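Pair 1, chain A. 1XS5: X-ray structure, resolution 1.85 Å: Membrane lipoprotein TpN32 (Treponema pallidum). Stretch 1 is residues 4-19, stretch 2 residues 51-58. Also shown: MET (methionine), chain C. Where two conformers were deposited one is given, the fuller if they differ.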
# COMPACT_ATOMS: atom_id res chain seq x y z
N THR A 4 -1.90 -7.65 -26.43
CA THR A 4 -1.33 -6.90 -25.30
C THR A 4 -2.39 -6.49 -24.29
O THR A 4 -3.49 -6.15 -24.68
CB THR A 4 -0.62 -5.59 -25.81
OG1 THR A 4 0.44 -5.93 -26.72
CG2 THR A 4 -0.04 -4.80 -24.64
N VAL A 5 -2.07 -6.55 -22.99
CA VAL A 5 -2.97 -6.05 -21.94
C VAL A 5 -2.14 -5.12 -21.05
O VAL A 5 -1.00 -5.43 -20.72
CB VAL A 5 -3.59 -7.19 -21.11
CG1 VAL A 5 -4.40 -8.10 -22.04
CG2 VAL A 5 -2.52 -7.99 -20.41
N GLY A 6 -2.69 -3.97 -20.70
CA GLY A 6 -1.95 -3.02 -19.87
C GLY A 6 -2.26 -3.21 -18.40
O GLY A 6 -3.39 -3.48 -18.05
N VAL A 7 -1.23 -3.10 -17.54
CA VAL A 7 -1.43 -3.20 -16.10
C VAL A 7 -0.75 -1.95 -15.54
O VAL A 7 0.44 -1.74 -15.77
CB VAL A 7 -0.79 -4.48 -15.50
CG1 VAL A 7 0.64 -4.64 -16.03
CG2 VAL A 7 -0.79 -4.40 -13.92
N GLY A 8 -1.52 -1.12 -14.83
CA GLY A 8 -0.97 0.10 -14.23
C GLY A 8 -0.20 -0.19 -12.95
O GLY A 8 -0.64 -1.03 -12.12
N VAL A 9 0.94 0.46 -12.79
CA VAL A 9 1.76 0.27 -11.57
C VAL A 9 2.23 1.66 -11.12
O VAL A 9 2.30 2.58 -11.94
CB VAL A 9 2.99 -0.67 -11.87
CG1 VAL A 9 4.05 0.09 -12.68
CG2 VAL A 9 3.58 -1.23 -10.57
N LEU A 10 2.56 1.80 -9.84
CA LEU A 10 3.02 3.03 -9.24
C LEU A 10 4.51 3.01 -8.94
O LEU A 10 5.21 4.01 -9.16
CB LEU A 10 2.27 3.24 -7.91
CG LEU A 10 2.50 4.48 -7.04
CD1 LEU A 10 2.04 5.72 -7.80
CD2 LEU A 10 1.66 4.33 -5.77
N SER A 11 5.01 1.90 -8.41
CA SER A 11 6.41 1.83 -8.01
C SER A 11 6.83 0.43 -7.57
O SER A 11 6.07 -0.54 -7.68
CB SER A 11 6.61 2.73 -6.77
OG SER A 11 6.01 2.12 -5.61
N GLU A 12 8.04 0.36 -7.04
CA GLU A 12 8.53 -0.89 -6.49
C GLU A 12 7.71 -1.03 -5.20
O GLU A 12 7.31 -0.02 -4.61
CB GLU A 12 10.00 -0.77 -6.16
CG GLU A 12 10.89 -0.71 -7.42
CD GLU A 12 10.73 -1.95 -8.32
OE1 GLU A 12 10.13 -2.94 -7.88
OE2 GLU A 12 11.22 -1.94 -9.48
N PRO A 13 7.49 -2.26 -4.72
CA PRO A 13 7.97 -3.53 -5.29
C PRO A 13 7.06 -4.12 -6.36
O PRO A 13 7.42 -5.10 -7.02
CB PRO A 13 8.02 -4.43 -4.06
CG PRO A 13 6.72 -3.99 -3.32
CD PRO A 13 6.88 -2.46 -3.39
N HIS A 14 5.89 -3.52 -6.56
CA HIS A 14 4.93 -4.05 -7.51
C HIS A 14 5.50 -4.14 -8.91
O HIS A 14 5.18 -5.07 -9.67
CB HIS A 14 3.65 -3.17 -7.53
CG HIS A 14 3.07 -2.94 -6.17
ND1 HIS A 14 3.79 -2.37 -5.14
CD2 HIS A 14 1.86 -3.25 -5.65
CE1 HIS A 14 3.04 -2.35 -4.04
NE2 HIS A 14 1.87 -2.88 -4.33
N ALA A 15 6.34 -3.17 -9.27
CA ALA A 15 6.90 -3.16 -10.63
C ALA A 15 7.75 -4.39 -10.90
O ALA A 15 7.63 -5.01 -11.94
CB ALA A 15 7.71 -1.88 -10.87
N ARG A 16 8.66 -4.72 -9.99
CA ARG A 16 9.46 -5.92 -10.19
C ARG A 16 8.57 -7.19 -10.27
O ARG A 16 8.82 -8.08 -11.08
CB ARG A 16 10.48 -6.03 -9.06
CG ARG A 16 11.53 -7.06 -9.32
CD ARG A 16 12.38 -6.65 -10.52
NE ARG A 16 13.32 -7.71 -10.86
CZ ARG A 16 14.09 -7.71 -11.94
NH1 ARG A 16 14.03 -6.69 -12.81
NH2 ARG A 16 14.91 -8.74 -12.17
N LEU A 17 7.53 -7.26 -9.43
CA LEU A 17 6.63 -8.42 -9.42
C LEU A 17 5.88 -8.52 -10.77
O LEU A 17 5.60 -9.61 -11.29
CB LEU A 17 5.62 -8.28 -8.26
CG LEU A 17 6.21 -8.22 -6.84
CD1 LEU A 17 5.10 -7.97 -5.83
CD2 LEU A 17 6.93 -9.57 -6.52
N LEU A 18 5.55 -7.38 -11.37
CA LEU A 18 4.86 -7.41 -12.66
C LEU A 18 5.83 -7.83 -13.78
O LEU A 18 5.41 -8.38 -14.80
CB LEU A 18 4.29 -6.02 -12.95
CG LEU A 18 3.02 -5.71 -12.13
CD1 LEU A 18 2.57 -4.31 -12.47
CD2 LEU A 18 1.93 -6.68 -12.44
N GLU A 19 7.11 -7.53 -13.61
CA GLU A 19 8.13 -7.92 -14.59
C GLU A 19 8.31 -9.44 -14.57
O GLU A 19 8.62 -10.06 -15.59
CB GLU A 19 9.48 -7.28 -14.29
CG GLU A 19 9.49 -5.77 -14.47
CD GLU A 19 9.59 -5.35 -15.95
OE1 GLU A 19 9.51 -6.23 -16.86
OE2 GLU A 19 9.75 -4.13 -16.20
N ASP A 51 -8.45 2.37 -20.28
CA ASP A 51 -7.14 2.60 -20.90
C ASP A 51 -6.17 1.48 -20.57
O ASP A 51 -5.25 1.22 -21.33
CB ASP A 51 -6.55 3.93 -20.42
CG ASP A 51 -7.28 5.12 -21.00
OD1 ASP A 51 -8.13 4.91 -21.91
OD2 ASP A 51 -6.98 6.26 -20.56
N ILE A 52 -6.36 0.86 -19.40
CA ILE A 52 -5.59 -0.30 -18.98
C ILE A 52 -6.62 -1.36 -18.46
O ILE A 52 -7.71 -1.00 -18.01
CB ILE A 52 -4.60 0.03 -17.87
CG1 ILE A 52 -5.27 0.87 -16.79
CG2 ILE A 52 -3.37 0.80 -18.46
CD1 ILE A 52 -4.37 1.10 -15.60
N LEU A 53 -6.25 -2.63 -18.52
CA LEU A 53 -7.14 -3.72 -18.12
C LEU A 53 -7.12 -3.95 -16.60
O LEU A 53 -8.11 -4.38 -15.99
CB LEU A 53 -6.70 -5.00 -18.83
CG LEU A 53 -7.64 -6.19 -18.69
CD1 LEU A 53 -9.09 -5.77 -19.06
CD2 LEU A 53 -7.16 -7.30 -19.61
N MET A 54 -5.98 -3.66 -15.99
CA MET A 54 -5.87 -3.87 -14.55
C MET A 54 -4.84 -2.97 -13.93
O MET A 54 -4.12 -2.28 -14.62
CB MET A 54 -5.52 -5.35 -14.28
CG MET A 54 -4.20 -5.80 -14.80
SD MET A 54 -4.09 -7.65 -15.21
CE MET A 54 -4.05 -7.68 -16.99
N ASN A 55 -4.80 -2.95 -12.60
CA ASN A 55 -3.75 -2.20 -11.95
C ASN A 55 -3.31 -2.95 -10.75
O ASN A 55 -4.01 -3.86 -10.27
CB ASN A 55 -4.08 -0.71 -11.63
CG ASN A 55 -5.18 -0.51 -10.61
OD1 ASN A 55 -5.28 -1.21 -9.56
ND2 ASN A 55 -6.01 0.53 -10.87
N PHE A 56 -2.10 -2.62 -10.30
CA PHE A 56 -1.56 -3.33 -9.14
C PHE A 56 -0.79 -2.35 -8.26
O PHE A 56 0.41 -2.10 -8.45
CB PHE A 56 -0.67 -4.48 -9.65
CG PHE A 56 -0.03 -5.32 -8.53
CD1 PHE A 56 -0.75 -5.70 -7.42
CD2 PHE A 56 1.27 -5.74 -8.63
CE1 PHE A 56 -0.16 -6.50 -6.43
CE2 PHE A 56 1.84 -6.53 -7.66
CZ PHE A 56 1.12 -6.90 -6.57
N PHE A 57 -1.48 -1.79 -7.26
CA PHE A 57 -0.80 -0.82 -6.37
C PHE A 57 -1.49 -0.55 -5.04
O PHE A 57 -0.91 0.11 -4.20
CB PHE A 57 -0.69 0.55 -7.06
CG PHE A 57 -1.99 1.35 -7.00
CD1 PHE A 57 -3.05 1.05 -7.85
CD2 PHE A 57 -2.13 2.40 -6.09
CE1 PHE A 57 -4.24 1.80 -7.81
CE2 PHE A 57 -3.30 3.15 -6.03
CZ PHE A 57 -4.36 2.86 -6.90
N GLN A 58 -2.70 -1.09 -4.83
CA GLN A 58 -3.46 -0.73 -3.64
C GLN A 58 -4.02 -1.92 -2.88
O GLN A 58 -3.93 -3.06 -3.35
CB GLN A 58 -4.66 0.13 -4.09
CG GLN A 58 -5.79 -0.73 -4.80
CD GLN A 58 -6.75 0.07 -5.71
OE1 GLN A 58 -7.41 0.99 -5.28
NE2 GLN A 58 -6.80 -0.30 -6.96
N MET C . 1.54 -0.52 -1.21
CA MET C . 0.64 0.31 -0.33
C MET C . 0.47 -0.27 1.09
O MET C . 0.58 0.49 2.08
CB MET C . -0.75 0.47 -0.97
CG MET C . -1.58 1.52 -0.27
SD MET C . -3.25 1.73 -0.94
CE MET C . -2.83 2.75 -2.41
OXT MET C . 0.21 -1.49 1.19
O HOH W 1 2.36 -0.13 -7.88

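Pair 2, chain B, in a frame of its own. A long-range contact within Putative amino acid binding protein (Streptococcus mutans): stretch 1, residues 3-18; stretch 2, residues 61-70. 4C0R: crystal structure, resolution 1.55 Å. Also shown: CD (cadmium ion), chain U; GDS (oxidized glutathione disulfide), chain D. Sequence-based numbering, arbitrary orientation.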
# COMPACT_ATOMS: atom_id res chain seq x y z
N LYS B 3 -23.45 -3.03 14.72
CA LYS B 3 -22.25 -2.34 15.11
C LYS B 3 -21.65 -1.63 13.88
O LYS B 3 -21.46 -2.28 12.85
CB LYS B 3 -21.24 -3.36 15.64
CG LYS B 3 -20.12 -2.81 16.50
N THR B 4 -21.36 -0.33 13.99
CA THR B 4 -20.74 0.45 12.91
C THR B 4 -19.24 0.22 13.05
O THR B 4 -18.69 0.47 14.13
CB THR B 4 -20.92 1.95 13.07
OG1 THR B 4 -22.30 2.30 12.94
CG2 THR B 4 -20.13 2.69 12.01
N VAL B 5 -18.62 -0.22 11.98
CA VAL B 5 -17.16 -0.41 11.92
C VAL B 5 -16.70 0.62 10.92
O VAL B 5 -17.19 0.63 9.79
CB VAL B 5 -16.80 -1.84 11.36
CG1 VAL B 5 -15.31 -1.96 10.91
CG2 VAL B 5 -17.14 -2.91 12.36
N THR B 6 -15.71 1.46 11.25
CA THR B 6 -15.18 2.41 10.27
C THR B 6 -13.81 1.95 9.77
O THR B 6 -12.89 1.70 10.54
CB THR B 6 -15.08 3.81 10.83
OG1 THR B 6 -16.41 4.22 11.22
CG2 THR B 6 -14.57 4.79 9.81
N LEU B 7 -13.75 1.73 8.46
CA LEU B 7 -12.50 1.43 7.74
C LEU B 7 -11.93 2.74 7.22
O LEU B 7 -12.60 3.48 6.48
CB LEU B 7 -12.80 0.43 6.62
CG LEU B 7 -11.58 0.02 5.80
CD1 LEU B 7 -11.85 -1.32 5.11
CD2 LEU B 7 -11.16 1.03 4.75
N ALA B 8 -10.71 3.05 7.65
CA ALA B 8 -10.01 4.27 7.21
C ALA B 8 -9.01 3.98 6.10
O ALA B 8 -8.30 2.98 6.13
CB ALA B 8 -9.31 4.93 8.38
N THR B 9 -9.02 4.86 5.08
CA THR B 9 -8.14 4.72 3.96
C THR B 9 -7.70 6.07 3.48
O THR B 9 -8.33 7.04 3.82
CB THR B 9 -8.85 3.93 2.84
OG1 THR B 9 -7.94 3.59 1.81
CG2 THR B 9 -9.99 4.73 2.25
N VAL B 10 -6.65 6.15 2.66
CA VAL B 10 -6.25 7.45 2.11
C VAL B 10 -6.97 7.68 0.79
O VAL B 10 -7.39 8.80 0.49
CB VAL B 10 -4.74 7.56 1.91
CG1 VAL B 10 -4.38 8.97 1.53
CG2 VAL B 10 -3.97 7.17 3.19
N GLY B 11 -7.12 6.65 -0.04
CA GLY B 11 -7.87 6.80 -1.27
C GLY B 11 -7.12 7.54 -2.36
O GLY B 11 -7.75 8.01 -3.34
N THR B 12 -5.78 7.56 -2.28
CA THR B 12 -4.94 8.14 -3.32
C THR B 12 -3.85 7.23 -3.83
O THR B 12 -2.77 7.68 -4.27
CB THR B 12 -4.29 9.44 -2.84
OG1 THR B 12 -3.45 9.15 -1.73
CG2 THR B 12 -5.41 10.45 -2.44
N THR B 13 -4.11 5.93 -3.78
CA THR B 13 -3.15 4.91 -4.15
C THR B 13 -3.75 3.89 -5.12
O THR B 13 -4.03 2.75 -4.73
CB THR B 13 -2.57 4.23 -2.89
OG1 THR B 13 -2.20 5.24 -1.91
CG2 THR B 13 -1.36 3.38 -3.19
N ASN B 14 -3.96 4.33 -6.33
CA ASN B 14 -4.52 3.46 -7.35
C ASN B 14 -3.55 2.32 -7.60
O ASN B 14 -2.37 2.58 -7.74
CB ASN B 14 -4.72 4.34 -8.59
CG ASN B 14 -5.23 3.65 -9.81
OD1 ASN B 14 -5.67 2.52 -9.84
ND2 ASN B 14 -5.12 4.39 -10.92
N PRO B 15 -4.01 1.06 -7.66
CA PRO B 15 -5.38 0.55 -7.67
C PRO B 15 -5.85 -0.07 -6.37
O PRO B 15 -6.85 -0.76 -6.34
CB PRO B 15 -5.32 -0.52 -8.72
CG PRO B 15 -3.97 -1.12 -8.49
CD PRO B 15 -3.06 0.02 -8.13
N PHE B 16 -5.16 0.20 -5.26
CA PHE B 16 -5.56 -0.35 -3.97
C PHE B 16 -6.70 0.41 -3.34
O PHE B 16 -7.61 -0.17 -2.77
CB PHE B 16 -4.35 -0.47 -2.99
CG PHE B 16 -3.52 -1.70 -3.26
CD1 PHE B 16 -2.55 -1.69 -4.28
CD2 PHE B 16 -3.73 -2.87 -2.57
CE1 PHE B 16 -1.87 -2.81 -4.56
CE2 PHE B 16 -3.04 -3.99 -2.88
CZ PHE B 16 -2.13 -3.97 -3.86
N SER B 17 -6.63 1.72 -3.47
CA SER B 17 -7.58 2.59 -2.81
C SER B 17 -7.62 3.92 -3.56
O SER B 17 -6.62 4.64 -3.61
CB SER B 17 -7.29 2.79 -1.34
OG SER B 17 -8.27 3.69 -0.77
N TYR B 18 -8.75 4.21 -4.18
CA TYR B 18 -8.87 5.41 -5.06
C TYR B 18 -10.35 5.71 -5.31
O TYR B 18 -11.20 4.92 -5.04
CB TYR B 18 -8.14 5.24 -6.40
CG TYR B 18 -8.67 4.18 -7.34
CD1 TYR B 18 -8.31 2.83 -7.19
CD2 TYR B 18 -9.50 4.51 -8.39
CE1 TYR B 18 -8.81 1.88 -8.01
CE2 TYR B 18 -9.99 3.52 -9.25
CZ TYR B 18 -9.63 2.21 -9.04
OH TYR B 18 -10.08 1.21 -9.88
N ASP B 61 -9.31 4.34 18.73
CA ASP B 61 -10.53 3.65 18.33
C ASP B 61 -11.63 4.49 17.68
O ASP B 61 -12.78 4.07 17.64
CB ASP B 61 -11.11 2.79 19.46
CG ASP B 61 -10.77 1.32 19.27
OD1 ASP B 61 -11.47 0.60 18.41
OD2 ASP B 61 -9.77 0.94 19.91
N LYS B 62 -11.25 5.63 17.10
CA LYS B 62 -12.07 6.35 16.16
C LYS B 62 -12.27 5.46 14.93
O LYS B 62 -13.33 5.44 14.36
CB LYS B 62 -11.41 7.65 15.71
CG LYS B 62 -12.16 8.42 14.63
CD LYS B 62 -11.42 9.73 14.31
CE LYS B 62 -12.20 10.65 13.36
NZ LYS B 62 -11.58 12.01 13.32
N TYR B 63 -11.22 4.76 14.52
CA TYR B 63 -11.33 3.84 13.40
C TYR B 63 -11.06 2.43 13.89
O TYR B 63 -10.33 2.25 14.86
CB TYR B 63 -10.29 4.18 12.28
CG TYR B 63 -10.36 5.57 11.74
CD1 TYR B 63 -11.57 6.14 11.40
CD2 TYR B 63 -9.21 6.31 11.56
CE1 TYR B 63 -11.64 7.44 10.92
CE2 TYR B 63 -9.28 7.61 11.06
CZ TYR B 63 -10.50 8.15 10.75
OH TYR B 63 -10.56 9.45 10.24
N GLN B 64 -11.63 1.42 13.23
CA GLN B 64 -11.43 0.01 13.59
C GLN B 64 -10.55 -0.76 12.61
O GLN B 64 -9.89 -1.70 13.01
CB GLN B 64 -12.76 -0.73 13.74
CG GLN B 64 -13.57 -0.26 14.95
CD GLN B 64 -14.06 1.17 14.85
OE1 GLN B 64 -14.75 1.55 13.89
NE2 GLN B 64 -13.69 1.97 15.83
N ILE B 65 -10.56 -0.36 11.32
CA ILE B 65 -9.78 -1.05 10.29
C ILE B 65 -9.04 0.01 9.52
O ILE B 65 -9.56 1.11 9.29
CB ILE B 65 -10.67 -1.84 9.29
CG1 ILE B 65 -11.70 -2.69 10.02
CG2 ILE B 65 -9.79 -2.68 8.42
CD1 ILE B 65 -12.61 -3.43 9.08
N GLY B 66 -7.82 -0.29 9.10
CA GLY B 66 -7.05 0.54 8.20
C GLY B 66 -6.71 -0.28 6.96
O GLY B 66 -6.40 -1.47 7.06
N ALA B 67 -6.80 0.34 5.80
CA ALA B 67 -6.52 -0.36 4.53
C ALA B 67 -6.06 0.64 3.53
O ALA B 67 -6.78 1.58 3.23
CB ALA B 67 -7.73 -1.03 4.02
N ASN B 68 -4.84 0.48 3.06
CA ASN B 68 -4.27 1.30 2.01
C ASN B 68 -2.90 0.72 1.60
O ASN B 68 -1.87 1.33 1.85
CB ASN B 68 -4.11 2.77 2.47
CG ASN B 68 -4.08 3.74 1.31
OD1 ASN B 68 -5.06 4.45 1.02
ND2 ASN B 68 -2.98 3.75 0.61
N ASN B 69 -2.87 -0.44 0.98
CA ASN B 69 -1.58 -1.03 0.52
C ASN B 69 -0.57 -1.09 1.69
O ASN B 69 0.62 -0.79 1.52
CB ASN B 69 -1.05 -0.19 -0.62
CG ASN B 69 0.24 -0.70 -1.26
OD1 ASN B 69 0.40 -1.88 -1.54
ND2 ASN B 69 1.15 0.23 -1.52
N ILE B 70 -1.04 -1.51 2.86
CA ILE B 70 -0.23 -1.43 4.08
C ILE B 70 0.63 -2.64 4.31
O ILE B 70 0.13 -3.75 4.38
CB ILE B 70 -1.13 -1.22 5.29
CG1 ILE B 70 -1.86 0.12 5.19
CG2 ILE B 70 -0.37 -1.27 6.63
CD1 ILE B 70 -3.04 0.30 6.23
CD CD U . -12.71 -0.09 20.70
CD1 GDS D . 0.17 12.17 2.60
N2 GDS D . 0.50 11.94 1.19
CA2 GDS D . -0.50 11.29 0.43
C2 GDS D . -1.60 12.10 -0.18
O2 GDS D . -2.69 11.57 -0.47
CB2 GDS D . -0.57 9.83 0.20
SG2 GDS D . 0.85 8.95 0.81
N3 GDS D . -1.34 13.50 -0.41
CA3 GDS D . -2.41 14.36 -0.91
C3 GDS D . -2.83 15.16 0.32
OE3 GDS D . -3.18 16.38 0.22
OE4 GDS D . -2.85 14.65 1.48
N4 GDS D . 2.29 6.30 -0.40
CA4 GDS D . 3.07 7.01 -1.38
C4 GDS D . 4.46 7.23 -0.88
OE5 GDS D . 4.95 6.51 0.04
OE6 GDS D . 5.13 8.12 -1.45
C5 GDS D . 0.90 6.08 -0.67
O5 GDS D . 0.41 6.44 -1.74
CA5 GDS D . 0.17 5.48 0.45
N5 GDS D . 0.81 4.51 1.24
CB5 GDS D . -0.78 6.41 1.12
SG5 GDS D . 0.17 7.57 2.14
CA6 GDS D . 3.87 1.01 2.05
C6 GDS D . 3.64 1.09 3.56
OE7 GDS D . 4.14 2.06 4.19
OE8 GDS D . 2.96 0.22 4.15
N6 GDS D . 3.39 -0.32 1.61
CB6 GDS D . 3.19 2.12 1.34
CG6 GDS D . 1.76 2.30 1.91
CD6 GDS D . 1.01 3.17 0.93
O6 GDS D . 0.51 2.78 -0.14
O HOH W 2 -16.87 3.34 13.93

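In both pairs two parallel strands lie side by side, crossing at -31° in pair 1 and -27° in pair 2, and fourteen central residues superpose with an RMSD of 0.8 Å. A:Val7 bridges A:Met54 as B:Leu7 bridges B:Ile65, and A:Gly8 with A:Asn55 matches B:Ala8 with B:Gly66. The same ladder closes each pair. The carbonyl at position 6 receives two amides: A:Leu53 N and A:Met54 N reach A:Gly6 O at 3.0 and 3.3 Å, the second weak, while B:Gln64 N and B:Ile65 N reach B:Thr6 O at 3.0 and 3.2 Å. Then A:Gly8 N bonds to A:Met54 O (2.9 Å) and A:Phe56 N to A:Gly8 O (2.8 Å), echoed by B:Ala8 N to B:Ile65 O (2.8 Å) and B:Ala67 N to B:Ala8 O (3.1 Å).

The bridge-pair face that carries A:Val7 and A:Met54 is apolar in both: A:Val7 CB lies 3.7 Å from A:Met54 CG, and B:Leu7 CG 4.1 Å from B:Ile65 CB. Position 8 obeys a stricter rule. An ideal CB on A:Gly8 would sit 2.8 Å from A:Ile52 CD1, a clash, so the isoleucine occupies the space a side chain would need. In pair 2 the matching residue, B:Tyr63, instead offers a ring face, and B:Ala8 CB packs 3.6 Å from its centroid.

At position 53, A:Leu53 CD2 meets A:Val5 CG1 at 3.8 Å. Its counterpart B:Gln64 turns polar: OE1 accepts from B:Thr6 N at 2.8 Å, adding a side-chain bond to the edge of the ladder, and water 2 also donates to that OE1.

Beyond the bridges the solutions part. A:Phe56 fills the space beside the helix: the edge of A:His14 points at its face, centroids 4.7 Å apart, and A:Leu17 CD1 and A:Leu18 CG approach its edge, at 4.0 Å from CE2 and 3.9 Å from CD2 of A:Phe56. Its counterpart, B:Ala67, is small; B:Ala67 CB lies 4.1 Å from B:Leu7 CD2. One residue on, A:Phe57 CB touches A:Leu10 CB (4.1 Å), whereas the matching B:Asn68 braces the segment that follows the strand with hydrogen bonds: OD1 accepts from B:Val10 N (2.8 Å) and B:Gly11 N (3.2 Å), and ND2 donates to B:Thr13 OG1 (3.0 Å). In pair 1, water 1 links the two stretches here, accepting from A:Leu10 N and donating to A:Phe56 O. The same pair of bridged strands is thus followed by a phenylalanine packed on a helix in pair 1, and by an asparagine bonded to the segment after the strand in pair 2.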